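Long-range contacts in protein DsvD (Desulfovibrio vulgaris, PDB 1UCR), which may play an essential role in dissimilatory sulfite reduction and possibly interacts with DNA through a winged-helix motif: residues E3-V8 against L43-N48; F22-F27 against S59-G64; V51-S56 against G64-G69. One frame throughout, in Å; residues are numbered along the deposited sequence. Where two conformers were deposited one is given.

Contact 1: E3-V8 against L43-N48; sequences EAKQKV and LTALVN. With SO4 (sulfate ion), chain F.
The ammonium group of K5 donates a hydrogen bond of 2.7 Å from NZ to O1 of a sulfate ion, probably taken up from the crystallisation liquor, and the same NZ lies 3.5 Å from CB of A45 on the other helix. CG of the lysine stands anti to the carbonyl carbon (chi1 -72°), and the extended chain beyond it runs alongside L46 to A45. Its methylenes run past the L46 side chain in the opposite direction: CG rests against CD1 and CG of the leucine, and CD lies 4.0 Å from L46 CD2. The sulfate also accepts a bond from the backbone N of E2, which places the anion by the first turn of the N-terminal helix. The segments 3-8 and 43-48 cross at -74°, their axes 10.6 Å apart, as two members of the helical bundle of the winged-helix fold. Deeper in this interface the interaction is wholly apolar. V8 CG1, anti to the backbone N at chi1 170°, is the branch that does the touching, 3.9 Å from L43 CD2 and 4.0 Å from L46 CD1. F27 of helix 24-30 meets both V8 and L43, and L52 of strand 52-57 packs on L43 and L46.

Contact 2: F22-F27 against S59-G64; sequences FYFNDF and STTMYG
Y23 and M62 lie side by side and point the same way, and the methionine, bent at chi3 (87°), lays its methyl over the tyrosine ring. M62 CE sits 3.7 Å from the ring centroid and almost on the ring normal, a CH-pi contact, whereas SD makes an oblique Met-aromatic approach at 4.3 Å from that centroid. T60 crosses the same tyrosine at about a right angle, its CG2 3.8 Å from Y23 CD2. F27 and Y63 have their planes nearly perpendicular (88°), yet they meet obliquely: F27 CE1 comes to 3.8 Å from Y63 CB. F24 holds its CB at the edge of the Y63 ring, 4.2 Å from CE1, and close to T61 OG1. The short strand 22-23, the small first strand of a winged helix, pairs antiparallel with strand 60-65. F22 and Y63 form a hydrogen-bonded pair, with Y63 N reaching F22 O in the carbonyl plane at 2.8 Å. As helix 24-30 starts, F24 N bonds T61 O at 2.9 Å from above the carbonyl plane. Y23 is the N-cap residue, and its backbone N donates to D26 OD2 on the anti side of the carboxylate. Y63 OH is hydrogen-bonded to K40 of helix 36-48. Backbone polarity is thus spent on joining strands and fixing the helix start; F24, F27 and Y63 are buried apolar filling, and the exposed Y23 forms a separate patch with M62.

Contact 3: V51-S56 against G64-G69; sequences VLEYWS and GLKGAG
Strands 52-57 and 60-65 run antiparallel, E53 and G64 forming a hydrogen-bonded pair (E53 N to G64 O, 2.8 Å) and L52 and L65 a non-hydrogen-bonded one, with K66 N adding a bond to V51 O. This is the base of the beta hairpin that forms the wing of the winged-helix fold. Past it, a type II turn from L65 to A68 leads into helix 68-74, and the E53 carboxylate reaches across to that junction. CG of E53 lies between the backbone N and the carbonyl carbon (chi1 59°), and the extended chain beyond carries both oxygens to the helix start. OE1 accepts G69 N at 2.7 Å through its syn lone pair; OE2 takes G67 N at 2.9 Å from above the carboxylate plane. Two backbone N-H groups at the helix N-terminus thus grip one carboxylate, which would probably favour its charged form. A water links OE2 to K66 NZ, which a second water joins to L52 O. On the apolar side L52 CD2 and L65 CD2 are 4.0 Å apart. G69 meets the tryptophan at the edge of its ring, CA lying 3.9 Å from W55 CZ2.

G64 belongs to both contact 2 and contact 3, whose centres are 11 Å apart: strand 60-65 is the middle strand of the sheet, bonded to 22-23 on one side and 52-57 on the other. M62 O lies 2.9 Å from W55 N, probably a hydrogen bond between these neighbours. Contact 1 meets both mainly through helix 36-48. L43 CB packs 3.7 Å from Y63 CE2 of contact 2, and L43 CD2 lies 3.7 Å from L52 CD1 of contact 3; L46 O is 3.1 Å from L52 N, a probable hydrogen bond where the helix hands over to the hairpin. The sulfate ion of contact 1 is bound at K5.

Contact 1: E3-V8 against L43-N48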
loop_
_atom_site.group_PDB
_atom_site.type_symbol
_atom_site.label_atom_id
_atom_site.label_comp_id
_atom_site.label_asym_id
_atom_site.label_seq_id
_atom_site.Cartn_x
_atom_site.Cartn_y
_atom_site.Cartn_z
ATOM N N GLU B 3 -11.646 -2.298 11.906
ATOM C CA GLU B 3 -11.767 -3.693 11.513
ATOM C C GLU B 3 -12.217 -3.891 10.078
ATOM O O GLU B 3 -11.654 -4.708 9.338
ATOM C CB GLU B 3 -12.773 -4.413 12.453
ATOM C CG GLU B 3 -12.763 -5.914 12.200
ATOM C CD GLU B 3 -13.359 -6.727 13.328
ATOM O OE1 GLU B 3 -13.733 -7.885 13.015
ATOM O OE2 GLU B 3 -13.465 -6.281 14.487
ATOM N N ALA B 4 -13.241 -3.158 9.625
ATOM C CA ALA B 4 -13.724 -3.368 8.278
ATOM C C ALA B 4 -12.670 -3.027 7.232
ATOM O O ALA B 4 -12.523 -3.719 6.214
ATOM C CB ALA B 4 -14.997 -2.562 7.983
ATOM N N LYS B 5 -11.920 -1.937 7.490
ATOM C CA LYS B 5 -10.816 -1.596 6.598
ATOM C C LYS B 5 -9.684 -2.599 6.675
ATOM O O LYS B 5 -9.115 -2.970 5.647
ATOM C CB LYS B 5 -10.353 -0.180 6.953
ATOM C CG LYS B 5 -11.369 0.871 6.494
ATOM C CD LYS B 5 -10.842 2.241 6.897
ATOM C CE LYS B 5 -11.874 3.265 6.470
ATOM N NZ LYS B 5 -11.505 4.621 6.912
ATOM N N GLN B 6 -9.351 -3.069 7.880
ATOM C CA GLN B 6 -8.316 -4.044 8.039
ATOM C C GLN B 6 -8.647 -5.336 7.283
ATOM O O GLN B 6 -7.764 -5.979 6.696
ATOM C CB GLN B 6 -8.080 -4.366 9.537
ATOM C CG GLN B 6 -6.869 -5.304 9.715
ATOM C CD GLN B 6 -5.634 -4.501 9.322
ATOM O OE1 GLN B 6 -5.325 -3.479 9.922
ATOM N NE2 GLN B 6 -4.885 -4.930 8.323
ATOM N N LYS B 7 -9.926 -5.710 7.238
ATOM C CA LYS B 7 -10.326 -6.920 6.487
ATOM C C LYS B 7 -10.102 -6.754 4.996
ATOM O O LYS B 7 -9.708 -7.707 4.303
ATOM C CB LYS B 7 -11.805 -7.225 6.790
ATOM C CG LYS B 7 -12.009 -7.797 8.221
ATOM C CD LYS B 7 -13.476 -8.186 8.482
ATOM C CE LYS B 7 -13.590 -8.739 9.902
ATOM N NZ LYS B 7 -14.953 -9.172 10.249
ATOM N N VAL B 8 -10.345 -5.547 4.453
ATOM C CA VAL B 8 -9.995 -5.289 3.031
ATOM C C VAL B 8 -8.497 -5.474 2.821
ATOM O O VAL B 8 -8.072 -6.157 1.870
ATOM C CB VAL B 8 -10.442 -3.881 2.661
ATOM C CG1 VAL B 8 -9.912 -3.427 1.308
ATOM C CG2 VAL B 8 -11.971 -3.787 2.698
ATOM N N LEU B 43 -13.840 1.761 1.017
ATOM C CA LEU B 43 -12.822 1.673 -0.024
ATOM C C LEU B 43 -12.337 3.067 -0.421
ATOM O O LEU B 43 -11.126 3.281 -0.644
ATOM C CB LEU B 43 -13.410 0.940 -1.257
ATOM C CG LEU B 43 -13.647 -0.551 -1.039
ATOM C CD1 LEU B 43 -14.409 -1.104 -2.236
ATOM C CD2 LEU B 43 -12.339 -1.327 -0.874
ATOM N N THR B 44 -13.264 4.024 -0.526
ATOM C CA THR B 44 -12.880 5.366 -0.933
ATOM C C THR B 44 -11.997 5.995 0.112
ATOM O O THR B 44 -11.021 6.672 -0.256
ATOM C CB THR B 44 -14.173 6.214 -1.125
ATOM O OG1 THR B 44 -14.988 5.595 -2.124
ATOM C CG2 THR B 44 -13.798 7.581 -1.605
ATOM N N ALA B 45 -12.294 5.798 1.403
ATOM C CA ALA B 45 -11.430 6.346 2.442
ATOM C C ALA B 45 -10.048 5.741 2.380
ATOM O O ALA B 45 -9.059 6.448 2.540
ATOM C CB ALA B 45 -12.060 6.032 3.795
ATOM N N LEU B 46 -9.942 4.436 2.106
ATOM C CA LEU B 46 -8.626 3.812 1.945
ATOM C C LEU B 46 -7.899 4.354 0.713
ATOM O O LEU B 46 -6.653 4.457 0.781
ATOM C CB LEU B 46 -8.761 2.299 1.900
ATOM C CG LEU B 46 -9.147 1.634 3.214
ATOM C CD1 LEU B 46 -9.576 0.225 2.953
ATOM C CD2 LEU B 46 -7.972 1.652 4.198
ATOM N N VAL B 47 -8.601 4.668 -0.378
ATOM C CA VAL B 47 -7.916 5.345 -1.517
ATOM C C VAL B 47 -7.471 6.712 -1.090
ATOM O O VAL B 47 -6.318 7.104 -1.410
ATOM C CB VAL B 47 -8.889 5.386 -2.722
ATOM C CG1 VAL B 47 -8.287 6.273 -3.795
ATOM C CG2 VAL B 47 -9.169 3.993 -3.246
ATOM N N ASN B 48 -8.288 7.496 -0.401
ATOM C CA ASN B 48 -7.855 8.838 -0.004
ATOM C C ASN B 48 -6.612 8.777 0.879
ATOM O O ASN B 48 -5.729 9.628 0.764
ATOM C CB ASN B 48 -8.981 9.496 0.808
ATOM C CG ASN B 48 -10.209 9.774 0.015
ATOM O OD1 ASN B 48 -10.182 9.837 -1.197
ATOM N ND2 ASN B 48 -11.318 9.962 0.782
HETATM S S SO4 F . -9.780 4.129 10.354
HETATM O O1 SO4 F . -10.993 4.479 9.562
HETATM O O2 SO4 F . -10.092 4.304 11.761
HETATM O O3 SO4 F . -8.686 5.101 10.074
HETATM O O4 SO4 F . -9.306 2.820 9.899
#

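Contact 2: F22-F27 against S59-G64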
loop_
_atom_site.group_PDB
_atom_site.type_symbol
_atom_site.label_atom_id
_atom_site.label_comp_id
_atom_site.label_asym_id
_atom_site.label_seq_id
_atom_site.Cartn_x
_atom_site.Cartn_y
_atom_site.Cartn_z
ATOM N N PHE B 22 -9.052 -5.732 -7.769
ATOM C CA PHE B 22 -10.310 -6.439 -7.698
ATOM C C PHE B 22 -11.449 -5.447 -7.962
ATOM O O PHE B 22 -11.334 -4.268 -7.671
ATOM C CB PHE B 22 -10.479 -7.095 -6.331
ATOM C CG PHE B 22 -9.602 -8.298 -6.137
ATOM C CD1 PHE B 22 -8.300 -8.146 -5.652
ATOM C CD2 PHE B 22 -10.076 -9.591 -6.406
ATOM C CE1 PHE B 22 -7.477 -9.249 -5.442
ATOM C CE2 PHE B 22 -9.242 -10.692 -6.193
ATOM C CZ PHE B 22 -7.986 -10.509 -5.675
ATOM N N TYR B 23 -12.554 -5.939 -8.512
ATOM C CA TYR B 23 -13.736 -5.114 -8.730
ATOM C C TYR B 23 -14.364 -4.642 -7.441
ATOM O O TYR B 23 -14.302 -5.328 -6.435
ATOM C CB TYR B 23 -14.817 -5.938 -9.487
ATOM C CG TYR B 23 -14.351 -6.265 -10.890
ATOM C CD1 TYR B 23 -14.073 -7.587 -11.252
ATOM C CD2 TYR B 23 -14.209 -5.291 -11.863
ATOM C CE1 TYR B 23 -13.668 -7.881 -12.559
ATOM C CE2 TYR B 23 -13.789 -5.541 -13.124
ATOM C CZ TYR B 23 -13.522 -6.875 -13.466
ATOM O OH TYR B 23 -13.067 -7.111 -14.755
ATOM N N PHE B 24 -15.065 -3.512 -7.519
ATOM C CA PHE B 24 -15.912 -3.118 -6.392
ATOM C C PHE B 24 -16.742 -4.271 -5.885
ATOM O O PHE B 24 -16.805 -4.555 -4.693
ATOM C CB PHE B 24 -16.812 -1.964 -6.879
ATOM C CG PHE B 24 -17.803 -1.578 -5.783
ATOM C CD1 PHE B 24 -17.372 -1.034 -4.563
ATOM C CD2 PHE B 24 -19.152 -1.798 -5.923
ATOM C CE1 PHE B 24 -18.266 -0.729 -3.553
ATOM C CE2 PHE B 24 -20.091 -1.454 -4.935
ATOM C CZ PHE B 24 -19.641 -0.915 -3.731
ATOM N N ASN B 25 -17.377 -5.039 -6.779
ATOM C CA ASN B 25 -18.264 -6.102 -6.381
ATOM C C ASN B 25 -17.524 -7.316 -5.842
ATOM O O ASN B 25 -18.125 -8.125 -5.156
ATOM C CB ASN B 25 -19.177 -6.530 -7.534
ATOM C CG ASN B 25 -20.278 -5.569 -7.847
ATOM O OD1 ASN B 25 -20.500 -4.588 -7.157
ATOM N ND2 ASN B 25 -20.982 -5.870 -8.920
ATOM N N ASP B 26 -16.196 -7.436 -6.088
ATOM C CA ASP B 26 -15.451 -8.453 -5.354
ATOM C C ASP B 26 -15.465 -8.164 -3.843
ATOM O O ASP B 26 -15.531 -9.077 -3.045
ATOM C CB ASP B 26 -13.999 -8.528 -5.834
ATOM C CG ASP B 26 -13.817 -9.258 -7.170
ATOM O OD1 ASP B 26 -14.379 -10.365 -7.307
ATOM O OD2 ASP B 26 -13.082 -8.717 -8.004
ATOM N N PHE B 27 -15.416 -6.865 -3.486
ATOM C CA PHE B 27 -15.408 -6.511 -2.051
ATOM C C PHE B 27 -16.783 -6.680 -1.451
ATOM O O PHE B 27 -16.932 -7.173 -0.324
ATOM C CB PHE B 27 -14.890 -5.080 -1.871
ATOM C CG PHE B 27 -13.461 -4.956 -2.332
ATOM C CD1 PHE B 27 -13.191 -4.428 -3.580
ATOM C CD2 PHE B 27 -12.393 -5.405 -1.532
ATOM C CE1 PHE B 27 -11.901 -4.366 -4.062
ATOM C CE2 PHE B 27 -11.095 -5.287 -1.994
ATOM C CZ PHE B 27 -10.858 -4.765 -3.260
ATOM N N SER B 59 -17.705 -0.403 -16.920
ATOM C CA SER B 59 -18.782 0.289 -16.259
ATOM C C SER B 59 -18.648 0.328 -14.742
ATOM O O SER B 59 -19.543 0.850 -14.112
ATOM C CB SER B 59 -20.137 -0.370 -16.587
ATOM O OG SER B 59 -20.035 -1.716 -16.220
ATOM N N THR B 60 -17.547 -0.152 -14.197
ATOM C CA THR B 60 -17.375 -0.215 -12.737
ATOM C C THR B 60 -16.013 0.288 -12.374
ATOM O O THR B 60 -15.409 1.124 -13.066
ATOM C CB THR B 60 -17.728 -1.646 -12.268
ATOM O OG1 THR B 60 -17.686 -1.693 -10.846
ATOM C CG2 THR B 60 -16.762 -2.690 -12.792
ATOM N N THR B 61 -15.547 -0.163 -11.194
ATOM C CA THR B 61 -14.336 0.333 -10.568
ATOM C C THR B 61 -13.552 -0.866 -10.062
ATOM O O THR B 61 -14.110 -1.935 -9.806
ATOM C CB THR B 61 -14.640 1.327 -9.423
ATOM O OG1 THR B 61 -15.423 0.654 -8.437
ATOM C CG2 THR B 61 -15.401 2.538 -9.994
ATOM N N MET B 62 -12.243 -0.661 -9.878
ATOM C CA MET B 62 -11.375 -1.638 -9.239
ATOM C C MET B 62 -10.473 -0.961 -8.247
ATOM O O MET B 62 -10.192 0.239 -8.315
ATOM C CB MET B 62 -10.526 -2.403 -10.269
ATOM C CG MET B 62 -11.377 -3.056 -11.357
ATOM S SD MET B 62 -10.388 -4.104 -12.468
ATOM C CE MET B 62 -10.429 -5.640 -11.550
ATOM N N TYR B 63 -9.981 -1.788 -7.297
ATOM C CA TYR B 63 -9.178 -1.323 -6.193
ATOM C C TYR B 63 -8.075 -2.325 -5.959
ATOM O O TYR B 63 -8.323 -3.539 -6.054
ATOM C CB TYR B 63 -9.971 -1.186 -4.890
ATOM C CG TYR B 63 -11.161 -0.237 -4.981
ATOM C CD1 TYR B 63 -12.363 -0.648 -5.589
ATOM C CD2 TYR B 63 -11.061 1.079 -4.489
ATOM C CE1 TYR B 63 -13.425 0.229 -5.676
ATOM C CE2 TYR B 63 -12.160 1.949 -4.577
ATOM C CZ TYR B 63 -13.325 1.495 -5.177
ATOM O OH TYR B 63 -14.431 2.325 -5.290
ATOM N N GLY B 64 -6.908 -1.869 -5.564
ATOM C CA GLY B 64 -5.822 -2.723 -5.091
ATOM C C GLY B 64 -4.931 -1.955 -4.143
ATOM O O GLY B 64 -5.099 -0.755 -3.945
#

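Contact 3: V51-S56 against G64-G69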
loop_
_atom_site.group_PDB
_atom_site.type_symbol
_atom_site.label_atom_id
_atom_site.label_comp_id
_atom_site.label_asym_id
_atom_site.label_seq_id
_atom_site.Cartn_x
_atom_site.Cartn_y
_atom_site.Cartn_z
ATOM N N VAL B 51 -3.745 3.918 1.053
ATOM C CA VAL B 51 -3.582 2.491 1.300
ATOM C C VAL B 51 -3.960 1.711 0.050
ATOM O O VAL B 51 -3.356 0.710 -0.275
ATOM C CB VAL B 51 -4.445 2.054 2.494
ATOM C CG1 VAL B 51 -4.381 0.550 2.720
ATOM C CG2 VAL B 51 -3.986 2.801 3.731
ATOM N N LEU B 52 -5.007 2.189 -0.645
ATOM C CA LEU B 52 -5.422 1.599 -1.901
ATOM C C LEU B 52 -5.199 2.562 -3.048
ATOM O O LEU B 52 -5.080 3.783 -2.852
ATOM C CB LEU B 52 -6.941 1.257 -1.920
ATOM C CG LEU B 52 -7.375 0.268 -0.845
ATOM C CD1 LEU B 52 -8.879 0.027 -0.933
ATOM C CD2 LEU B 52 -6.624 -1.036 -0.920
ATOM N N GLU B 53 -5.161 2.001 -4.252
ATOM C CA GLU B 53 -5.242 2.746 -5.515
ATOM C C GLU B 53 -6.513 2.323 -6.234
ATOM O O GLU B 53 -7.022 1.207 -6.058
ATOM C CB GLU B 53 -3.977 2.550 -6.301
ATOM C CG GLU B 53 -3.650 1.138 -6.647
ATOM C CD GLU B 53 -2.258 0.922 -7.142
ATOM O OE1 GLU B 53 -2.062 -0.169 -7.769
ATOM O OE2 GLU B 53 -1.336 1.734 -6.918
ATOM N N TYR B 54 -6.998 3.271 -7.040
ATOM C CA TYR B 54 -8.310 3.178 -7.683
ATOM C C TYR B 54 -8.218 3.154 -9.185
ATOM O O TYR B 54 -7.360 3.857 -9.768
ATOM C CB TYR B 54 -9.070 4.412 -7.317
ATOM C CG TYR B 54 -10.419 4.694 -7.881
ATOM C CD1 TYR B 54 -10.593 5.550 -8.961
ATOM C CD2 TYR B 54 -11.558 4.107 -7.305
ATOM C CE1 TYR B 54 -11.868 5.822 -9.483
ATOM C CE2 TYR B 54 -12.813 4.426 -7.802
ATOM C CZ TYR B 54 -12.964 5.254 -8.859
ATOM O OH TYR B 54 -14.221 5.562 -9.352
ATOM N N TRP B 55 -9.104 2.439 -9.822
ATOM C CA TRP B 55 -9.135 2.327 -11.270
ATOM C C TRP B 55 -10.569 2.416 -11.720
ATOM O O TRP B 55 -11.486 1.864 -11.077
ATOM C CB TRP B 55 -8.643 0.950 -11.742
ATOM C CG TRP B 55 -7.372 0.508 -11.053
ATOM C CD1 TRP B 55 -7.080 -0.040 -9.814
ATOM C CD2 TRP B 55 -6.116 0.610 -11.649
ATOM N NE1 TRP B 55 -5.783 -0.281 -9.626
ATOM C CE2 TRP B 55 -5.109 0.127 -10.789
ATOM C CE3 TRP B 55 -5.726 1.081 -12.903
ATOM C CZ2 TRP B 55 -3.749 0.061 -11.025
ATOM C CZ3 TRP B 55 -4.362 1.026 -13.163
ATOM C CH2 TRP B 55 -3.388 0.541 -12.281
ATOM N N SER B 56 -10.819 2.999 -12.879
ATOM C CA SER B 56 -12.029 2.750 -13.583
ATOM C C SER B 56 -11.875 1.499 -14.411
ATOM O O SER B 56 -10.817 1.279 -15.005
ATOM C CB SER B 56 -12.361 3.901 -14.546
ATOM O OG SER B 56 -12.418 5.133 -13.824
ATOM N N GLY B 64 -6.908 -1.869 -5.564
ATOM C CA GLY B 64 -5.822 -2.723 -5.091
ATOM C C GLY B 64 -4.931 -1.955 -4.143
ATOM O O GLY B 64 -5.099 -0.755 -3.945
ATOM N N LEU B 65 -3.996 -2.683 -3.496
ATOM C CA LEU B 65 -3.093 -1.979 -2.597
ATOM C C LEU B 65 -2.165 -1.013 -3.333
ATOM O O LEU B 65 -1.743 -1.270 -4.458
ATOM C CB LEU B 65 -2.218 -3.051 -1.862
ATOM C CG LEU B 65 -3.022 -3.814 -0.813
ATOM C CD1 LEU B 65 -2.263 -5.076 -0.388
ATOM C CD2 LEU B 65 -3.390 -2.985 0.439
ATOM N N LYS B 66 -1.860 0.143 -2.716
ATOM C CA LYS B 66 -1.013 1.154 -3.351
ATOM C C LYS B 66 0.276 0.541 -3.815
ATOM O O LYS B 66 0.957 -0.135 -3.022
ATOM C CB LYS B 66 -0.720 2.230 -2.303
ATOM C CG LYS B 66 -0.044 3.454 -2.866
ATOM C CD LYS B 66 -1.033 4.254 -3.730
ATOM C CE LYS B 66 -0.472 5.640 -4.085
ATOM N NZ LYS B 66 -1.417 6.233 -5.110
ATOM N N GLY B 67 0.623 0.802 -5.048
ATOM C CA GLY B 67 1.859 0.269 -5.629
ATOM C C GLY B 67 1.649 -1.002 -6.409
ATOM O O GLY B 67 2.524 -1.378 -7.219
ATOM N N ALA B 68 0.538 -1.722 -6.248
ATOM C CA ALA B 68 0.361 -3.004 -6.925
ATOM C C ALA B 68 0.351 -2.867 -8.425
ATOM O O ALA B 68 0.907 -3.789 -9.101
ATOM C CB ALA B 68 -0.944 -3.661 -6.457
ATOM N N GLY B 69 -0.263 -1.784 -8.920
ATOM C CA GLY B 69 -0.296 -1.583 -10.384
ATOM C C GLY B 69 1.068 -1.473 -11.007
ATOM O O GLY B 69 1.441 -2.106 -12.043
HETATM O O HOH W 1 -4.166 6.067 -4.070
HETATM O O HOH W 2 -1.071 4.440 -7.284
#